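Local coordinates for ferripyochelin binding protein (PDB 1V3W) that probably catalyses the reversible hydration of carbon dioxide at zinc sites, as a gamma-class carbonic anhydrase, and also binds calcium, at residues A[53-58]-A[158-163]; A[130-135]-A[139-144]. All blocks are in the same frame, centred on the assembly; numbering follows the deposited sequence.

Both contacts reach the same sheet of the beta-helix, at points whose centres lie 24 Å apart and whose nearest atoms are about 15 Å apart, so they do not touch. Contact 1 uses strand 57-58; contact 2 uses strands 131-135 and 138-143, and strands 79-80, 95-97 and 113-115 stand between them. In the chain order 53-58, 130-135, 139-144, 158-163, contact 2 is nested inside the loop closed by contact 1. The hairpin of contact 2 ends the coils and leads directly into helix 146-169, which runs back along them until residues 158-163 meet residues 53-58, bringing Tyr-159 to a zinc site.

Contact 1 (A[53-58]-A[158-163]); sequences GKYSNV and IYVELA
The side-chain amide of Asn-57 lies flat against the phenol ring of Tyr-159, joining a coil of the left-handed beta-helix to the C-terminal helix 146-169 that packs along it. The two planes are only 17° apart and Asn-57 CG is 3.7 Å from Tyr-159 CG, which identifies a stack of the amide on the ring face rather than an edge contact. At the root of the side chain, Asn-57 CB adds a contact of 3.9 Å with Tyr-159 CD2. The amide reaches the ring because its CG lies between the backbone N and the carbonyl carbon (chi1 56°), on a CB that points at the helix. Leu-162 CD2, one helical turn on, covers the opposite face of the ring 4.0 Å above its plane, so the ring is sandwiched. Replacing Asn-57 by an alanine would probably open a gap over one ring face and give the phenol more freedom to tilt. That matters for its position: Tyr-159 is a zinc-site residue, its side chain is about 3 Å from a bound zinc ion at the nearest atoms, and its OH is hydrogen-bonded to Arg-44 of the second subunit. Beside this stack, Val-160 meets Tyr-55, the third residue of the type II turn 53-56, whose positive phi of 65° fits that position. The ring of Tyr-55 stacks on Tyr-77. Val-160 CG2 lies near the plane of the Tyr-55 ring, at its edge, and touches the stem of that side chain, 4.1 Å from Tyr-55 CB.

Contact 2 (A[130-135]-A[139-144]); sequences YSLVLG and KVVRQL
Leu-134 and Lys-139 exchange two backbone hydrogen bonds, Leu-134 N to Lys-139 O and Lys-139 N to Leu-134 O, both 2.9 Å, and so set the antiparallel register of the beta hairpin that ends the beta-helix. Further along, Leu-132 O accepts from Val-141 N while Leu-132 N donates to Arg-142 O; two residues thus face one, and the 139-144 strand carries a beta bulge and turns a corner. The tight part is built round Leu-132. Its CD2 lies over one guanidinium face of Arg-142, 3.3 Å above the plane and toward the rim, and is 3.7 Å from Val-141 CG2; Leu-132 CB meets Leu-144 CD2 at 3.9 Å. Arg-142 arrives there by a chain extended from CG to NE, pinned by NH1 to Gln-143 O (2.9 Å) in the guanidinium plane. On the same side, exposed Leu-134 and Val-141 meet more loosely, nearest at Leu-134 CD1 to Val-141 CG2, 3.9 Å. The other face carries Val-133 and Val-140, both resting on Ile-127. There Val-140 spreads both methyls against Ser-131 CB, and beside them a water donates to Ser-131 OG and to Gln-143 OE1, linking two oxygens that are not bonded to each other. Ser-131 OG is also hydrogen-bonded to Pro-128 O. Backbone bonds therefore define the hairpin and Leu-132 covers the guanidinium within it, while the salt bridge from Arg-142 NH2 to Glu-148, with Leu-144 on Ile-149 and Thr-152, probably ties its exit to helix 146-169.

Contact 1 (A[53-58]-A[158-163])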
ATOM      1  N   GLY A  53      18.326   6.814  -9.058  1.00  7.84           N
ATOM      2  CA  GLY A  53      18.989   7.796  -9.901  1.00  9.46           C
ATOM      3  C   GLY A  53      18.391   9.188  -9.923  1.00  8.16           C
ATOM      4  O   GLY A  53      17.295   9.416  -9.418  1.00  8.71           O
ATOM      5  N   LYS A  54      19.114  10.119 -10.538  1.00  8.37           N
ATOM      6  CA  LYS A  54      18.688  11.509 -10.615  1.00  6.86           C
ATOM      7  C   LYS A  54      17.286  11.745 -11.160  1.00  8.12           C
ATOM      8  O   LYS A  54      16.828  11.057 -12.075  1.00  7.25           O
ATOM      9  CB  LYS A  54      19.682  12.326 -11.456  1.00 10.20           C
ATOM     10  CG  LYS A  54      21.084  12.419 -10.866  1.00 10.62           C
ATOM     11  CD  LYS A  54      21.881  13.579 -11.467  1.00 20.23           C
ATOM     12  CE  LYS A  54      22.131  13.404 -12.959  1.00 20.71           C
ATOM     13  NZ  LYS A  54      23.020  12.246 -13.250  1.00 23.36           N
ATOM     14  N   TYR A  55      16.618  12.735 -10.573  1.00  7.38           N
ATOM     15  CA  TYR A  55      15.282  13.164 -10.986  1.00  7.83           C
ATOM     16  C   TYR A  55      14.174  12.140 -10.802  1.00  7.45           C
ATOM     17  O   TYR A  55      13.097  12.289 -11.385  1.00  8.57           O
ATOM     18  CB  TYR A  55      15.290  13.575 -12.462  1.00  8.25           C
ATOM     19  CG  TYR A  55      16.495  14.369 -12.912  1.00  9.56           C
ATOM     20  CD1 TYR A  55      16.684  15.688 -12.509  1.00 12.99           C
ATOM     21  CD2 TYR A  55      17.428  13.803 -13.774  1.00 10.27           C
ATOM     22  CE1 TYR A  55      17.778  16.428 -12.962  1.00 17.26           C
ATOM     23  CE2 TYR A  55      18.522  14.530 -14.232  1.00 13.40           C
ATOM     24  CZ  TYR A  55      18.689  15.839 -13.825  1.00 17.02           C
ATOM     25  OH  TYR A  55      19.760  16.564 -14.297  1.00 19.80           O
ATOM     26  N   SER A  56      14.422  11.108 -10.005  1.00  6.99           N
ATOM     27  CA  SER A  56      13.413  10.075  -9.803  1.00  6.95           C
ATOM     28  C   SER A  56      12.631  10.248  -8.510  1.00  7.91           C
ATOM     29  O   SER A  56      13.152  10.751  -7.513  1.00  6.86           O
ATOM     30  CB  SER A  56      14.070   8.694  -9.852  1.00  7.61           C
ATOM     31  OG  SER A  56      14.578   8.443 -11.155  1.00  7.25           O
ATOM     32  N   ASN A  57      11.368   9.831  -8.540  1.00  6.34           N
ATOM     33  CA  ASN A  57      10.498   9.949  -7.376  1.00  6.44           C
ATOM     34  C   ASN A  57       9.919   8.612  -6.932  1.00  6.13           C
ATOM     35  O   ASN A  57       9.602   7.754  -7.754  1.00  7.41           O
ATOM     36  CB  ASN A  57       9.353  10.928  -7.662  1.00  7.01           C
ATOM     37  CG  ASN A  57       8.551  10.551  -8.898  1.00  5.58           C
ATOM     38  OD1 ASN A  57       8.868  10.971 -10.018  1.00 10.54           O
ATOM     39  ND2 ASN A  57       7.513   9.757  -8.704  1.00  6.70           N
ATOM     40  N   VAL A  58       9.786   8.457  -5.620  1.00  6.70           N
ATOM     41  CA  VAL A  58       9.241   7.246  -5.008  1.00  5.26           C
ATOM     42  C   VAL A  58       8.032   7.757  -4.234  1.00  5.04           C
ATOM     43  O   VAL A  58       8.171   8.332  -3.156  1.00  6.78           O
ATOM     44  CB  VAL A  58      10.267   6.614  -4.048  1.00  5.86           C
ATOM     45  CG1 VAL A  58       9.723   5.318  -3.484  1.00  8.03           C
ATOM     46  CG2 VAL A  58      11.581   6.360  -4.790  1.00  7.62           C
ATOM     47  N   ILE A 158       7.679  17.132 -13.161  1.00 11.57           N
ATOM     48  CA  ILE A 158       6.636  17.712 -12.325  1.00 11.24           C
ATOM     49  C   ILE A 158       7.008  17.462 -10.868  1.00  8.63           C
ATOM     50  O   ILE A 158       6.886  18.344 -10.016  1.00 10.57           O
ATOM     51  CB  ILE A 158       5.260  17.067 -12.617  1.00 14.95           C
ATOM     52  CG1 ILE A 158       4.767  17.507 -13.997  1.00 16.97           C
ATOM     53  CG2 ILE A 158       4.256  17.447 -11.533  1.00 17.31           C
ATOM     54  CD1 ILE A 158       3.438  16.902 -14.403  1.00 15.99           C
ATOM     55  N   TYR A 159       7.479  16.252 -10.592  1.00  9.40           N
ATOM     56  CA  TYR A 159       7.867  15.885  -9.241  1.00  7.09           C
ATOM     57  C   TYR A 159       9.108  16.579  -8.723  1.00  7.49           C
ATOM     58  O   TYR A 159       9.222  16.840  -7.523  1.00  9.42           O
ATOM     59  CB  TYR A 159       8.034  14.376  -9.127  1.00  9.19           C
ATOM     60  CG  TYR A 159       6.791  13.744  -8.588  1.00  8.32           C
ATOM     61  CD1 TYR A 159       5.755  13.364  -9.434  1.00 11.17           C
ATOM     62  CD2 TYR A 159       6.602  13.631  -7.213  1.00  8.37           C
ATOM     63  CE1 TYR A 159       4.550  12.893  -8.922  1.00 13.00           C
ATOM     64  CE2 TYR A 159       5.409  13.169  -6.690  1.00 10.25           C
ATOM     65  CZ  TYR A 159       4.388  12.803  -7.547  1.00  9.82           C
ATOM     66  OH  TYR A 159       3.204  12.368  -7.005  1.00 13.16           O
ATOM     67  N   VAL A 160      10.049  16.872  -9.613  1.00  8.32           N
ATOM     68  CA  VAL A 160      11.252  17.567  -9.185  1.00  8.83           C
ATOM     69  C   VAL A 160      10.827  18.928  -8.634  1.00  9.21           C
ATOM     70  O   VAL A 160      11.318  19.373  -7.598  1.00 10.05           O
ATOM     71  CB  VAL A 160      12.233  17.758 -10.356  1.00  7.20           C
ATOM     72  CG1 VAL A 160      13.354  18.708  -9.951  1.00  9.13           C
ATOM     73  CG2 VAL A 160      12.813  16.411 -10.766  1.00 10.65           C
ATOM     74  N   GLU A 161       9.892  19.576  -9.322  1.00 10.03           N
ATOM     75  CA  GLU A 161       9.401  20.876  -8.886  1.00 11.76           C
ATOM     76  C   GLU A 161       8.582  20.747  -7.604  1.00 11.00           C
ATOM     77  O   GLU A 161       8.704  21.569  -6.694  1.00 11.60           O
ATOM     78  CB  GLU A 161       8.546  21.512  -9.986  1.00 16.05           C
ATOM     79  CG  GLU A 161       9.283  21.716 -11.304  1.00 27.29           C
ATOM     80  CD  GLU A 161      10.526  22.578 -11.159  1.00 37.53           C
ATOM     81  OE1 GLU A 161      10.400  23.736 -10.706  1.00 44.35           O
ATOM     82  OE2 GLU A 161      11.629  22.098 -11.501  1.00 43.40           O
ATOM     83  N   LEU A 162       7.751  19.710  -7.536  1.00 11.15           N
ATOM     84  CA  LEU A 162       6.913  19.467  -6.369  1.00 12.53           C
ATOM     85  C   LEU A 162       7.794  19.267  -5.139  1.00 10.00           C
ATOM     86  O   LEU A 162       7.518  19.807  -4.068  1.00 10.62           O
ATOM     87  CB  LEU A 162       6.047  18.227  -6.613  1.00 13.28           C
ATOM     88  CG  LEU A 162       4.685  18.131  -5.927  1.00 19.07           C
ATOM     89  CD1 LEU A 162       3.888  19.409  -6.160  1.00 14.48           C
ATOM     90  CD2 LEU A 162       3.937  16.929  -6.488  1.00 15.97           C
ATOM     91  N   ALA A 163       8.865  18.499  -5.308  1.00  9.55           N
ATOM     92  CA  ALA A 163       9.795  18.229  -4.222  1.00 10.82           C
ATOM     93  C   ALA A 163      10.356  19.533  -3.668  1.00  9.51           C
ATOM     94  O   ALA A 163      10.420  19.723  -2.458  1.00  9.55           O
ATOM     95  CB  ALA A 163      10.929  17.334  -4.715  1.00 10.36           C
TER

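Contact 2 (A[130-135]-A[139-144])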
ATOM      1  N   TYR A 130      10.613   1.449 -24.763  1.00 11.80           N
ATOM      2  CA  TYR A 130       9.399   1.941 -25.411  1.00 11.89           C
ATOM      3  C   TYR A 130       8.195   1.011 -25.339  1.00 12.15           C
ATOM      4  O   TYR A 130       7.334   1.031 -26.217  1.00 15.78           O
ATOM      5  CB  TYR A 130       9.720   2.277 -26.871  1.00 15.01           C
ATOM      6  CG  TYR A 130      10.795   3.329 -26.994  1.00 11.92           C
ATOM      7  CD1 TYR A 130      10.524   4.661 -26.687  1.00 13.75           C
ATOM      8  CD2 TYR A 130      12.102   2.986 -27.351  1.00 13.38           C
ATOM      9  CE1 TYR A 130      11.523   5.628 -26.727  1.00 11.71           C
ATOM     10  CE2 TYR A 130      13.111   3.947 -27.393  1.00 14.30           C
ATOM     11  CZ  TYR A 130      12.811   5.265 -27.078  1.00 11.70           C
ATOM     12  OH  TYR A 130      13.797   6.227 -27.100  1.00 13.46           O
ATOM     13  N   SER A 131       8.123   0.218 -24.276  1.00 11.04           N
ATOM     14  CA  SER A 131       7.024  -0.724 -24.097  1.00 10.01           C
ATOM     15  C   SER A 131       5.950  -0.255 -23.122  1.00 13.37           C
ATOM     16  O   SER A 131       6.233   0.465 -22.161  1.00 11.53           O
ATOM     17  CB  SER A 131       7.548  -2.065 -23.572  1.00 13.94           C
ATOM     18  OG  SER A 131       8.516  -2.641 -24.428  1.00 15.50           O
ATOM     19  N   LEU A 132       4.715  -0.666 -23.394  1.00 10.64           N
ATOM     20  CA  LEU A 132       3.591  -0.400 -22.508  1.00 10.30           C
ATOM     21  C   LEU A 132       3.310  -1.796 -21.968  1.00 11.46           C
ATOM     22  O   LEU A 132       3.090  -2.730 -22.741  1.00 12.54           O
ATOM     23  CB  LEU A 132       2.354   0.103 -23.259  1.00 11.74           C
ATOM     24  CG  LEU A 132       1.101   0.115 -22.368  1.00 12.16           C
ATOM     25  CD1 LEU A 132       1.316   1.063 -21.193  1.00 13.86           C
ATOM     26  CD2 LEU A 132      -0.120   0.533 -23.171  1.00 12.99           C
ATOM     27  N   VAL A 133       3.342  -1.942 -20.649  1.00  8.01           N
ATOM     28  CA  VAL A 133       3.112  -3.235 -20.021  1.00 10.77           C
ATOM     29  C   VAL A 133       1.814  -3.249 -19.226  1.00 11.30           C
ATOM     30  O   VAL A 133       1.575  -2.376 -18.391  1.00 10.78           O
ATOM     31  CB  VAL A 133       4.280  -3.603 -19.080  1.00 11.46           C
ATOM     32  CG1 VAL A 133       4.062  -4.987 -18.489  1.00 10.93           C
ATOM     33  CG2 VAL A 133       5.597  -3.542 -19.843  1.00 12.86           C
ATOM     34  N   LEU A 134       0.976  -4.245 -19.500  1.00 10.25           N
ATOM     35  CA  LEU A 134      -0.302  -4.392 -18.812  1.00 11.41           C
ATOM     36  C   LEU A 134      -0.535  -5.842 -18.417  1.00 11.55           C
ATOM     37  O   LEU A 134       0.023  -6.760 -19.027  1.00 15.26           O
ATOM     38  CB  LEU A 134      -1.458  -3.960 -19.718  1.00 13.70           C
ATOM     39  CG  LEU A 134      -1.476  -2.548 -20.300  1.00 13.01           C
ATOM     40  CD1 LEU A 134      -2.713  -2.396 -21.176  1.00 12.21           C
ATOM     41  CD2 LEU A 134      -1.484  -1.519 -19.185  1.00 12.49           C
ATOM     42  N   GLY A 135      -1.357  -6.037 -17.392  1.00 15.28           N
ATOM     43  CA  GLY A 135      -1.700  -7.380 -16.960  1.00 13.62           C
ATOM     44  C   GLY A 135      -0.925  -8.036 -15.838  1.00 17.34           C
ATOM     45  O   GLY A 135       0.044  -7.494 -15.307  1.00 13.11           O
ATOM     46  N   LYS A 139       2.446  -8.150 -19.596  1.00 17.28           N
ATOM     47  CA  LYS A 139       2.780  -8.379 -20.998  1.00 20.98           C
ATOM     48  C   LYS A 139       3.060  -7.042 -21.666  1.00 14.31           C
ATOM     49  O   LYS A 139       2.528  -6.019 -21.243  1.00 15.46           O
ATOM     50  CB  LYS A 139       1.590  -8.995 -21.744  1.00 21.92           C
ATOM     51  CG  LYS A 139       1.011 -10.266 -21.162  1.00 32.86           C
ATOM     52  CD  LYS A 139       1.860 -11.478 -21.478  1.00 32.65           C
ATOM     53  CE  LYS A 139       3.196 -11.418 -20.776  1.00 39.10           C
ATOM     54  NZ  LYS A 139       3.792 -12.771 -20.679  1.00 44.28           N
ATOM     55  N   VAL A 140       3.894  -7.049 -22.702  1.00 16.55           N
ATOM     56  CA  VAL A 140       4.135  -5.835 -23.472  1.00 14.26           C
ATOM     57  C   VAL A 140       2.976  -5.913 -24.457  1.00 19.54           C
ATOM     58  O   VAL A 140       2.902  -6.851 -25.250  1.00 20.17           O
ATOM     59  CB  VAL A 140       5.453  -5.877 -24.283  1.00 15.78           C
ATOM     60  CG1 VAL A 140       5.466  -4.741 -25.299  1.00 16.05           C
ATOM     61  CG2 VAL A 140       6.649  -5.752 -23.357  1.00 15.81           C
ATOM     62  N   VAL A 141       2.066  -4.949 -24.402  1.00 14.55           N
ATOM     63  CA  VAL A 141       0.908  -4.962 -25.288  1.00 16.35           C
ATOM     64  C   VAL A 141       1.102  -4.138 -26.557  1.00 13.99           C
ATOM     65  O   VAL A 141       0.423  -4.363 -27.561  1.00 17.99           O
ATOM     66  CB  VAL A 141      -0.346  -4.470 -24.543  1.00 15.85           C
ATOM     67  CG1 VAL A 141      -0.692  -5.443 -23.425  1.00 18.15           C
ATOM     68  CG2 VAL A 141      -0.102  -3.082 -23.975  1.00 17.65           C
ATOM     69  N   ARG A 142       2.029  -3.189 -26.509  1.00 13.82           N
ATOM     70  CA  ARG A 142       2.322  -2.334 -27.656  1.00 13.00           C
ATOM     71  C   ARG A 142       3.442  -1.370 -27.298  1.00 17.76           C
ATOM     72  O   ARG A 142       3.882  -1.316 -26.151  1.00 15.07           O
ATOM     73  CB  ARG A 142       1.082  -1.526 -28.064  1.00 15.65           C
ATOM     74  CG  ARG A 142       0.622  -0.488 -27.040  1.00 16.06           C
ATOM     75  CD  ARG A 142      -0.482   0.388 -27.622  1.00 20.46           C
ATOM     76  NE  ARG A 142      -1.079   1.294 -26.642  1.00 17.08           N
ATOM     77  CZ  ARG A 142      -0.464   2.342 -26.104  1.00 20.20           C
ATOM     78  NH1 ARG A 142       0.785   2.637 -26.443  1.00 16.73           N
ATOM     79  NH2 ARG A 142      -1.102   3.102 -25.223  1.00 20.32           N
ATOM     80  N   GLN A 143       3.907  -0.613 -28.284  1.00 15.80           N
ATOM     81  CA  GLN A 143       4.957   0.366 -28.046  1.00 14.61           C
ATOM     82  C   GLN A 143       4.297   1.685 -27.646  1.00 16.55           C
ATOM     83  O   GLN A 143       3.124   1.919 -27.945  1.00 14.53           O
ATOM     84  CB  GLN A 143       5.804   0.570 -29.305  1.00 16.72           C
ATOM     85  CG  GLN A 143       6.578  -0.661 -29.773  1.00 23.20           C
ATOM     86  CD  GLN A 143       7.475  -1.246 -28.696  1.00 32.35           C
ATOM     87  OE1 GLN A 143       7.036  -2.051 -27.874  1.00 37.27           O
ATOM     88  NE2 GLN A 143       8.740  -0.835 -28.690  1.00 28.36           N
ATOM     89  N   LEU A 144       5.045   2.543 -26.964  1.00 14.37           N
ATOM     90  CA  LEU A 144       4.509   3.827 -26.536  1.00 13.24           C
ATOM     91  C   LEU A 144       4.341   4.796 -27.697  1.00 12.75           C
ATOM     92  O   LEU A 144       5.023   4.685 -28.718  1.00 15.43           O
ATOM     93  CB  LEU A 144       5.426   4.483 -25.501  1.00 14.16           C
ATOM     94  CG  LEU A 144       5.719   3.758 -24.189  1.00 12.43           C
ATOM     95  CD1 LEU A 144       6.517   4.693 -23.291  1.00 11.90           C
ATOM     96  CD2 LEU A 144       4.425   3.342 -23.509  1.00 13.75           C
TER
HETATM   97  O   HOH W   1       8.598  -4.009 -26.651  1.00 27.30           O